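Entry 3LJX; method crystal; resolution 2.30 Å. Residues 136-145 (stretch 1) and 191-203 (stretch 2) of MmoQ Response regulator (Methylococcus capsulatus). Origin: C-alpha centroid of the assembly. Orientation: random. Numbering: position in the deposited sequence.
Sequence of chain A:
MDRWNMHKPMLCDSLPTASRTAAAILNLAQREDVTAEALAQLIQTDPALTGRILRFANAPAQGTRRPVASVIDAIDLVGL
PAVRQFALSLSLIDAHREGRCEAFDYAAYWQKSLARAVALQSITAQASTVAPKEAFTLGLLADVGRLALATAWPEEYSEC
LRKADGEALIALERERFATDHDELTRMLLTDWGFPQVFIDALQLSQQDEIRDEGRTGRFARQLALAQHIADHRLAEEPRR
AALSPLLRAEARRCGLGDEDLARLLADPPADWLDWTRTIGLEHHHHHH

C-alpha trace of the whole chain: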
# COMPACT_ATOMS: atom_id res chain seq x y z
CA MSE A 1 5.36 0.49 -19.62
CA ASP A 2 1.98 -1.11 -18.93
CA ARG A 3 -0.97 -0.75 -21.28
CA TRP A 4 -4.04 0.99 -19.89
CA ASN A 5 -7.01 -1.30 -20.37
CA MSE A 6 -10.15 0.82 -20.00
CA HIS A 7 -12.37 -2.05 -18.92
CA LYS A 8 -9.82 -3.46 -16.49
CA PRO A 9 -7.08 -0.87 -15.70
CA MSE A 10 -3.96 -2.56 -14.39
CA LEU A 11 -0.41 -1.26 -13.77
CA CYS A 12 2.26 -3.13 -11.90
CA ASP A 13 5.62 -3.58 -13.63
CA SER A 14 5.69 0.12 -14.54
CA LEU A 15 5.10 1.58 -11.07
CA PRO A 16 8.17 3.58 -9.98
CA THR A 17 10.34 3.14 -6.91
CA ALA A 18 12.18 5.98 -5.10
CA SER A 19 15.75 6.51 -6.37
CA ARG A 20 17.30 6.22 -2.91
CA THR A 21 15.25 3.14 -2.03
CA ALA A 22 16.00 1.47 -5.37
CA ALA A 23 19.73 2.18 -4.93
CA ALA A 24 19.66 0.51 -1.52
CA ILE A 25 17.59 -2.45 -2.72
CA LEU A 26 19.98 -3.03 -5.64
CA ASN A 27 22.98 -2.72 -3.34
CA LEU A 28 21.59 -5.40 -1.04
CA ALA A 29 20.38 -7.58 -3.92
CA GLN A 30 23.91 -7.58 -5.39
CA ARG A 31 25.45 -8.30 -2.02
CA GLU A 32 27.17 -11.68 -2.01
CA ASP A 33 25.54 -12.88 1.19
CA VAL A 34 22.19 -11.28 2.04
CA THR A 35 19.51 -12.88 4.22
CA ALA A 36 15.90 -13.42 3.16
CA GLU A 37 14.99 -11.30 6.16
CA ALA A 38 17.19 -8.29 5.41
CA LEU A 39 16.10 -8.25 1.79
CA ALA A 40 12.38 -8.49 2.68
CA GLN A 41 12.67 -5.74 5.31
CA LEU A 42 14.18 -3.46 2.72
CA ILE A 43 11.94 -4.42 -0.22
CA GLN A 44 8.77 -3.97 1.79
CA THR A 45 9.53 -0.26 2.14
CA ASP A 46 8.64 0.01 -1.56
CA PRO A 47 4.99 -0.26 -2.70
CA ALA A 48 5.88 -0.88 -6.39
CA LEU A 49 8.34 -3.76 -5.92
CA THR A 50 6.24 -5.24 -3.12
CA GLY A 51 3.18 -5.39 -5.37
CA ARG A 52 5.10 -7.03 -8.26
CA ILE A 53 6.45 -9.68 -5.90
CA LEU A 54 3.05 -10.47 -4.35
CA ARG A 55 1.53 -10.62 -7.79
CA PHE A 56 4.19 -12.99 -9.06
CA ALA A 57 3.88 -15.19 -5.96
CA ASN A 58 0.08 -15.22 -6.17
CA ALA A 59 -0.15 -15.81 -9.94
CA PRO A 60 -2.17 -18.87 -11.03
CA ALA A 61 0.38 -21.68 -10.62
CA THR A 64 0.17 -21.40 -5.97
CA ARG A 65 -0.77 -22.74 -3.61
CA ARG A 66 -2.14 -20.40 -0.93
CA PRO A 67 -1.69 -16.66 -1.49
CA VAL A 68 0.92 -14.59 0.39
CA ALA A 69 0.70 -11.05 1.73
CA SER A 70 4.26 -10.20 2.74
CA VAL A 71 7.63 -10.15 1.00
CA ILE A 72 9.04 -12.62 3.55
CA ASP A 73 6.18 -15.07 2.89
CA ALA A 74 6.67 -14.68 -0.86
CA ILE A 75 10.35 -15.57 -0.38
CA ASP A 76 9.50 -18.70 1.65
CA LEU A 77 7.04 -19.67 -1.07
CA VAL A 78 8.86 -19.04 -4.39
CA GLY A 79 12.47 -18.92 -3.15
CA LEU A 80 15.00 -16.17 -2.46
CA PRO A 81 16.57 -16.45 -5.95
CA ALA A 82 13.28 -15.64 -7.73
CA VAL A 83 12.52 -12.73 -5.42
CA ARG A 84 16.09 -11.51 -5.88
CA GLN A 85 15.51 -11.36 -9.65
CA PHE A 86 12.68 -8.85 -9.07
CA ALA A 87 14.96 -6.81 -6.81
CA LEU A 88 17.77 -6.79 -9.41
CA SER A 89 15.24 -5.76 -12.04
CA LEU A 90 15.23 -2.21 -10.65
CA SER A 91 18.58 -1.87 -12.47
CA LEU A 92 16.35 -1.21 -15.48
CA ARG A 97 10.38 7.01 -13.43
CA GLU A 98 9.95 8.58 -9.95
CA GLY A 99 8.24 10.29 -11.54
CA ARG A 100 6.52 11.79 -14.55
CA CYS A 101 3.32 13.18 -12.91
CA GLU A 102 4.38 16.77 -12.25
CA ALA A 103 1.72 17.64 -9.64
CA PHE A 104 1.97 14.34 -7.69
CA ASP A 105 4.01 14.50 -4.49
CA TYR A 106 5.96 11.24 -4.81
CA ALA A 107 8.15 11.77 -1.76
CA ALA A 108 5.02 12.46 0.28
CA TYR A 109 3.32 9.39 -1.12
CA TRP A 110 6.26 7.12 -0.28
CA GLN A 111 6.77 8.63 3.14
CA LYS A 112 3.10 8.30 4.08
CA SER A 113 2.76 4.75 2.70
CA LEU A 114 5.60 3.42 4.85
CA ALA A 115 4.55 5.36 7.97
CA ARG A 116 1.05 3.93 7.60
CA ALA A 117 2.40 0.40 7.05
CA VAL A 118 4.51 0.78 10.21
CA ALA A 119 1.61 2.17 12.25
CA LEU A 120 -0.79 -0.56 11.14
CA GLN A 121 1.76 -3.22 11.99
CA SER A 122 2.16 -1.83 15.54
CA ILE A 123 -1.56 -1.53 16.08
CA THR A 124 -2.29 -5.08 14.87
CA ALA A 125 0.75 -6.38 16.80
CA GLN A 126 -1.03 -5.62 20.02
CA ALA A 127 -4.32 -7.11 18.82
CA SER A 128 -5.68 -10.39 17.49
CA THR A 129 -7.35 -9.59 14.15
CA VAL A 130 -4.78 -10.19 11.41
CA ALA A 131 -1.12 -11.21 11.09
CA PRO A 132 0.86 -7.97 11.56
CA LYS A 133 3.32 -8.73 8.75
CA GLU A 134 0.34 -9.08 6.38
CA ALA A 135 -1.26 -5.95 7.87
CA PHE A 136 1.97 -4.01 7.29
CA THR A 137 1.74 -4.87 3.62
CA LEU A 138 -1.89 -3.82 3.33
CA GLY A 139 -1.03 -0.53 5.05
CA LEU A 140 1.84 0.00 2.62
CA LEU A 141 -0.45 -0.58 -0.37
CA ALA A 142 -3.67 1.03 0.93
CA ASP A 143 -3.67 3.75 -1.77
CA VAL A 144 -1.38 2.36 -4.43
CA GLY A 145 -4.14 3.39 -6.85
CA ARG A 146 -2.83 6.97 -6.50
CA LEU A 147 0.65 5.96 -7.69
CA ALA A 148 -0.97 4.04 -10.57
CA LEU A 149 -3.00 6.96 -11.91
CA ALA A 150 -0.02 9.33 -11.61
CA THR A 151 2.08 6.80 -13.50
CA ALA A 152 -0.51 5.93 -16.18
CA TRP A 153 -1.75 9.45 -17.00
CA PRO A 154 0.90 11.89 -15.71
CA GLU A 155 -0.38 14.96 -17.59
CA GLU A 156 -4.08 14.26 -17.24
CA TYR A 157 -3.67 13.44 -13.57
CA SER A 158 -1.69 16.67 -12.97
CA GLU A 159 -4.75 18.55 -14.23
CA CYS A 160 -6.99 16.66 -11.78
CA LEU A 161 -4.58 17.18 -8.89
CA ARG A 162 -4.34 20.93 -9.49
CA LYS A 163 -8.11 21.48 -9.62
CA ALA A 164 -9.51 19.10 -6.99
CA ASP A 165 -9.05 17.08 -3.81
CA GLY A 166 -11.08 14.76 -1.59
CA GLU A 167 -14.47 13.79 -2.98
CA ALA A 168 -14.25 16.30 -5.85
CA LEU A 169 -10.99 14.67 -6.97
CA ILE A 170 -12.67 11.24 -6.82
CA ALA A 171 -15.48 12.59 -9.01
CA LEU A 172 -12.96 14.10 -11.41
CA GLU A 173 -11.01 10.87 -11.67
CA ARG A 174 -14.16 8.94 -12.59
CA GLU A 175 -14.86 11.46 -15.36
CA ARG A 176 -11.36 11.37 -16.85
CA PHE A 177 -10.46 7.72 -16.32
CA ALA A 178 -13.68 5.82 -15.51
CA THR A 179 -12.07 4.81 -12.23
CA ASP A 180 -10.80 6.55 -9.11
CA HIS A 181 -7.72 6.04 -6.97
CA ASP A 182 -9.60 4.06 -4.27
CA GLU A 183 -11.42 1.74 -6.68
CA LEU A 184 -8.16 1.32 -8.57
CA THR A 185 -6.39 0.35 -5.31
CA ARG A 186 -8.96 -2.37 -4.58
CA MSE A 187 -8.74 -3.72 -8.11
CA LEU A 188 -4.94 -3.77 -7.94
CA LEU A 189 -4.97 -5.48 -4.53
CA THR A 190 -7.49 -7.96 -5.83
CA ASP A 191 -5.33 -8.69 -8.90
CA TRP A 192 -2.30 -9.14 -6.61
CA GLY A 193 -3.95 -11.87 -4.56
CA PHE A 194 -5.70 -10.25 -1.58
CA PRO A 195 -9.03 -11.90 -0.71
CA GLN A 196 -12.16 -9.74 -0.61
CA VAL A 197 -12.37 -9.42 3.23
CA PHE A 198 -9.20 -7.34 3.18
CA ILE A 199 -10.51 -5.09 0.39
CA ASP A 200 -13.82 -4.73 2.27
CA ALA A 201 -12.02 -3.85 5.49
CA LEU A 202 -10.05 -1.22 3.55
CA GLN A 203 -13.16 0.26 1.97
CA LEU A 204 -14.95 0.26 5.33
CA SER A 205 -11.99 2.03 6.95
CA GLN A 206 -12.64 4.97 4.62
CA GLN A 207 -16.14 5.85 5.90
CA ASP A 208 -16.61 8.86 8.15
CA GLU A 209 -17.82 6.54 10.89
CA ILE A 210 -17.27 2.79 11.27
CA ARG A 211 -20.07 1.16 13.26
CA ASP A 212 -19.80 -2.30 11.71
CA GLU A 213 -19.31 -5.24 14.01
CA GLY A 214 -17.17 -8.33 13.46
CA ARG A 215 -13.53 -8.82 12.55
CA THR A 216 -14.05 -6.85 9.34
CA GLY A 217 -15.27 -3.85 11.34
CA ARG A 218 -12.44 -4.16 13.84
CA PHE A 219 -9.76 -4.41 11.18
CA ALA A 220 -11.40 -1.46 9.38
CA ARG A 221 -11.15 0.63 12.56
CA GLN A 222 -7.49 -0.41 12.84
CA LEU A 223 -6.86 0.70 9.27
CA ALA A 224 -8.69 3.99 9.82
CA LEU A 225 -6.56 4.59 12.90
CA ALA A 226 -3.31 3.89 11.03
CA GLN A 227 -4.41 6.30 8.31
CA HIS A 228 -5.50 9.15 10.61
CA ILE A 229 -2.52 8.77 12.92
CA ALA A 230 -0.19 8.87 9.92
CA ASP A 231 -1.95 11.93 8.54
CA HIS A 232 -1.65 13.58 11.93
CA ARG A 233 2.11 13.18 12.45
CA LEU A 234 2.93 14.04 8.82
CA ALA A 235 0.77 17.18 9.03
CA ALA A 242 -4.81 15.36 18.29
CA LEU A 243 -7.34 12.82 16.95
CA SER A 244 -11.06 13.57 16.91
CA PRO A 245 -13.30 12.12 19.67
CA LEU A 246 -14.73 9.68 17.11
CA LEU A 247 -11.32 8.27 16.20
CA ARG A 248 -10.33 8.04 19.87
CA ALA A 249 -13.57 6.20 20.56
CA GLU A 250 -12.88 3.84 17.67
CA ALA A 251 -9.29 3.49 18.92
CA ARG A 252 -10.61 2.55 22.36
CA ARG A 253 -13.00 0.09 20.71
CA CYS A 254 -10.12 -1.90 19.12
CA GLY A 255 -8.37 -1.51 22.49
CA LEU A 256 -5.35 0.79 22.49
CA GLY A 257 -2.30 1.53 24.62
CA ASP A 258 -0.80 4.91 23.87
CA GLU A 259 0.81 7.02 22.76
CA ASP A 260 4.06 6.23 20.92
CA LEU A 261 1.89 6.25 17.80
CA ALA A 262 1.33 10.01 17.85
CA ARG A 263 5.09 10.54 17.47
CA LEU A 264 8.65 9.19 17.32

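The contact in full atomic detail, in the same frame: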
# COMPACT_ATOMS: atom_id res chain seq x y z
N PHE A 136 0.97 -4.99 7.71
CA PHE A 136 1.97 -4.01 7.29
C PHE A 136 1.84 -3.77 5.79
O PHE A 136 1.74 -2.64 5.32
CB PHE A 136 3.38 -4.52 7.59
CG PHE A 136 4.46 -3.64 7.06
CD1 PHE A 136 4.78 -3.66 5.70
CD2 PHE A 136 5.17 -2.80 7.91
CE1 PHE A 136 5.79 -2.85 5.20
CE2 PHE A 136 6.18 -1.98 7.41
CZ PHE A 136 6.49 -2.00 6.05
N THR A 137 1.81 -4.88 5.07
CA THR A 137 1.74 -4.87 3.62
C THR A 137 0.48 -4.18 3.13
O THR A 137 0.54 -3.36 2.21
CB THR A 137 1.81 -6.31 3.07
OG1 THR A 137 2.99 -6.94 3.56
CG2 THR A 137 1.86 -6.29 1.55
N LEU A 138 -0.66 -4.50 3.73
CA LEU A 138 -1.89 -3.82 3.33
C LEU A 138 -1.81 -2.31 3.60
O LEU A 138 -2.29 -1.50 2.79
CB LEU A 138 -3.10 -4.41 4.03
CG LEU A 138 -4.41 -3.78 3.55
CD1 LEU A 138 -4.52 -3.83 2.03
CD2 LEU A 138 -5.62 -4.46 4.21
N GLY A 139 -1.21 -1.93 4.72
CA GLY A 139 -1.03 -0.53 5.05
C GLY A 139 -0.16 0.14 3.99
O GLY A 139 -0.49 1.21 3.47
N LEU A 140 0.95 -0.50 3.65
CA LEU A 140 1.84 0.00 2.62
C LEU A 140 1.09 0.31 1.31
O LEU A 140 1.34 1.34 0.66
CB LEU A 140 2.94 -1.03 2.34
CG LEU A 140 4.04 -0.64 1.37
CD1 LEU A 140 4.97 0.41 1.99
CD2 LEU A 140 4.84 -1.87 0.93
N LEU A 141 0.17 -0.58 0.95
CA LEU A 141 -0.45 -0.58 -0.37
C LEU A 141 -1.82 0.09 -0.40
O LEU A 141 -2.43 0.20 -1.46
CB LEU A 141 -0.60 -2.03 -0.86
CG LEU A 141 0.48 -2.72 -1.71
CD1 LEU A 141 1.80 -1.92 -1.82
CD2 LEU A 141 0.72 -4.16 -1.24
N ALA A 142 -2.30 0.54 0.76
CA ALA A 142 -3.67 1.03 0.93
C ALA A 142 -4.17 2.08 -0.08
O ALA A 142 -5.39 2.26 -0.25
CB ALA A 142 -3.86 1.55 2.37
N ASP A 143 -3.26 2.80 -0.73
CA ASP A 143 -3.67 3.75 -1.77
C ASP A 143 -2.74 3.73 -2.97
O ASP A 143 -2.49 4.76 -3.62
CB ASP A 143 -3.87 5.17 -1.21
CG ASP A 143 -2.62 5.74 -0.58
OD1 ASP A 143 -1.55 5.08 -0.63
OD2 ASP A 143 -2.71 6.84 -0.02
N VAL A 144 -2.25 2.54 -3.29
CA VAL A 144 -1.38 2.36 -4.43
C VAL A 144 -2.07 2.78 -5.74
O VAL A 144 -1.42 3.06 -6.73
CB VAL A 144 -0.87 0.90 -4.51
CG1 VAL A 144 -1.98 -0.05 -4.97
CG2 VAL A 144 0.31 0.82 -5.45
N GLY A 145 -3.40 2.83 -5.73
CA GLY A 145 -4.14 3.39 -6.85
C GLY A 145 -3.74 4.82 -7.21
O GLY A 145 -3.86 5.23 -8.36
N ASP A 191 -6.17 -8.03 -7.90
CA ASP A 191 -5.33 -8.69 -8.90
C ASP A 191 -4.09 -9.31 -8.25
O ASP A 191 -3.63 -10.35 -8.70
CB ASP A 191 -4.88 -7.75 -10.03
CG ASP A 191 -4.29 -8.53 -11.24
OD1 ASP A 191 -5.03 -9.36 -11.83
OD2 ASP A 191 -3.10 -8.31 -11.60
N TRP A 192 -3.56 -8.68 -7.20
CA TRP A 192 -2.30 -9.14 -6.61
C TRP A 192 -2.47 -10.26 -5.59
O TRP A 192 -1.49 -10.72 -4.99
CB TRP A 192 -1.52 -7.97 -6.01
CG TRP A 192 -1.20 -6.93 -7.02
CD1 TRP A 192 -1.35 -7.03 -8.38
CD2 TRP A 192 -0.70 -5.62 -6.76
NE1 TRP A 192 -0.96 -5.86 -8.99
CE2 TRP A 192 -0.56 -4.97 -8.01
CE3 TRP A 192 -0.35 -4.92 -5.60
CZ2 TRP A 192 -0.09 -3.67 -8.13
CZ3 TRP A 192 0.12 -3.63 -5.72
CH2 TRP A 192 0.25 -3.02 -6.97
N GLY A 193 -3.71 -10.70 -5.38
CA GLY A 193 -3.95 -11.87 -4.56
C GLY A 193 -4.73 -11.70 -3.27
O GLY A 193 -5.10 -12.70 -2.65
N PHE A 194 -5.00 -10.47 -2.84
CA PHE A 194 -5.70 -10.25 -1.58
C PHE A 194 -7.16 -10.72 -1.67
O PHE A 194 -7.86 -10.41 -2.62
CB PHE A 194 -5.65 -8.78 -1.15
CG PHE A 194 -4.31 -8.36 -0.58
CD1 PHE A 194 -4.06 -8.48 0.78
CD2 PHE A 194 -3.32 -7.84 -1.41
CE1 PHE A 194 -2.84 -8.09 1.31
CE2 PHE A 194 -2.10 -7.45 -0.88
CZ PHE A 194 -1.85 -7.58 0.48
N PRO A 195 -7.62 -11.48 -0.67
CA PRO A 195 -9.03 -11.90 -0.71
C PRO A 195 -9.97 -10.74 -0.37
O PRO A 195 -9.56 -9.75 0.26
CB PRO A 195 -9.10 -12.99 0.36
CG PRO A 195 -8.03 -12.61 1.35
CD PRO A 195 -6.92 -11.97 0.53
N GLN A 196 -11.23 -10.85 -0.76
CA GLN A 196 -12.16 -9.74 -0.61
C GLN A 196 -12.33 -9.18 0.82
O GLN A 196 -12.57 -7.98 0.96
CB GLN A 196 -13.53 -10.08 -1.22
CG GLN A 196 -14.39 -8.85 -1.50
CD GLN A 196 -15.85 -9.20 -1.76
OE1 GLN A 196 -16.16 -9.92 -2.72
NE2 GLN A 196 -16.74 -8.69 -0.92
N VAL A 197 -12.20 -10.00 1.87
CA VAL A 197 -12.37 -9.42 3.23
C VAL A 197 -11.41 -8.28 3.48
O VAL A 197 -11.78 -7.30 4.12
CB VAL A 197 -12.18 -10.40 4.43
CG1 VAL A 197 -13.48 -11.08 4.78
CG2 VAL A 197 -11.00 -11.37 4.20
N PHE A 198 -10.18 -8.41 3.00
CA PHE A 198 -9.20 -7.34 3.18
C PHE A 198 -9.60 -6.08 2.42
O PHE A 198 -9.53 -4.98 2.96
CB PHE A 198 -7.79 -7.80 2.81
CG PHE A 198 -7.17 -8.69 3.84
CD1 PHE A 198 -7.72 -9.92 4.13
CD2 PHE A 198 -6.03 -8.30 4.52
CE1 PHE A 198 -7.14 -10.75 5.09
CE2 PHE A 198 -5.45 -9.12 5.47
CZ PHE A 198 -6.01 -10.34 5.76
N ILE A 199 -10.04 -6.24 1.17
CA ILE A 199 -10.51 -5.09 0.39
C ILE A 199 -11.74 -4.45 1.06
O ILE A 199 -11.85 -3.21 1.12
CB ILE A 199 -10.83 -5.48 -1.08
CG1 ILE A 199 -9.54 -5.67 -1.88
CG2 ILE A 199 -11.62 -4.39 -1.75
CD1 ILE A 199 -8.95 -7.04 -1.77
N ASP A 200 -12.65 -5.27 1.58
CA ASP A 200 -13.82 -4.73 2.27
C ASP A 200 -13.40 -3.97 3.53
O ASP A 200 -13.96 -2.92 3.85
CB ASP A 200 -14.83 -5.82 2.63
CG ASP A 200 -15.56 -6.39 1.41
OD1 ASP A 200 -15.41 -5.84 0.30
OD2 ASP A 200 -16.27 -7.40 1.57
N ALA A 201 -12.43 -4.50 4.25
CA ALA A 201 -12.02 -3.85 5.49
C ALA A 201 -11.43 -2.49 5.13
O ALA A 201 -11.70 -1.48 5.79
CB ALA A 201 -11.03 -4.71 6.24
N LEU A 202 -10.66 -2.46 4.05
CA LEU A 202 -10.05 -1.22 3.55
C LEU A 202 -11.11 -0.20 3.15
O LEU A 202 -11.04 0.97 3.54
CB LEU A 202 -9.17 -1.52 2.35
CG LEU A 202 -8.57 -0.30 1.66
CD1 LEU A 202 -7.69 0.47 2.65
CD2 LEU A 202 -7.76 -0.71 0.41
N GLN A 203 -12.09 -0.64 2.37
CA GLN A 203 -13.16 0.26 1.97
C GLN A 203 -13.94 0.78 3.17
O GLN A 203 -14.22 1.97 3.26
CB GLN A 203 -14.11 -0.42 0.98
CG GLN A 203 -15.02 0.59 0.28
CD GLN A 203 -15.81 -0.02 -0.85
OE1 GLN A 203 -15.88 -1.24 -1.01
NE2 GLN A 203 -16.43 0.84 -1.65

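Segments far apart in sequence are often joined by apolar packing, and residues 136-145 and 191-203 of MmoQ are a compact example. No hydrogen bond crosses between them; 407 Å² of surface, summed over both sides, is buried, mostly by apolar side chains in van der Waals contact.

Leu-138 contributes most. Its CA-to-CB bond points toward the second stretch, and the t, p rotamer (chi1 -176°, chi2 53°), common for leucine on helices, spreads the two methyl groups at the end of an extended arm. CD2 of Leu-138 reaches CD2 of Phe-198 at 3.9 Å, touching the ring at its edge, near its plane. Phe-198 holds chi1 at -75° (m), a well readily accommodated on a helix; its CA-to-CB bond points toward the first stretch, and the ring leans past Leu-138, offering the CD2 side of its edge, while the residue remains partly exposed. One helical turn later, Leu-202 faces the same way. It repeats the t, p leucine rotamer (175°, 60°), and its two methyls meet Ala-142: CD1 of Leu-202 lies 4.0 Å from CB of Ala-142, and CD2 of Leu-202 lies 3.9 Å from O of Ala-142. The small side chain of Ala-142 points sideways, and here the backbones come close, with CA of Ala-142 and CA of Leu-202 7.3 Å apart. The four-residue spacing, Leu-138 to Ala-142 against Phe-198 to Leu-202, keeps successive contacts in register.

The other half of the contact is aromatic on the second stretch, met by aliphatic carbons on the first. Gly-193 ends the preceding helix in a Schellman motif; its phi of 116° and psi of -10° would jam a CB against the carbonyl oxygen of Trp-192, a strain glycine avoids. On the two sides of this glycine in sequence, Trp-192 and Phe-194 both point toward the first stretch, and both take chi1 in m (-59° and -76°). The indole of Trp-192 is met at its edge, near its plane, by two side chains. Its CZ3 lies 4.1 Å from CG of Leu-141; with chi1 at 73° (p), Val-144 sets both methyls near the indole, CG2 4.1 Å and CG1 4.2 Å from CH2 of Trp-192.

Leu-141 is the joint between the two rings, for its CD2 also approaches CE2 of Phe-194 at 4.3 Å. Its chi angles, -92° and 9°, fall between the usual wells, in contrast to the t, p rotamers of Leu-138 and Leu-202. Phe-194 is met at its edge by Thr-137, whose CG2 lies 4.1 Å from CZ of the ring. Thr-137 suits a buried site because its two branches are both served: the methyl packs on the aromatic, while OG1 is hydrogen-bonded elsewhere in the structure.

The charged and amide side chains stay out of the contact. Asp-143 points away, and in the second helix, away from the contact, NE2 of Gln-196 donates to OD2 of Asp-200 at 2.8 Å, a bond within one stretch.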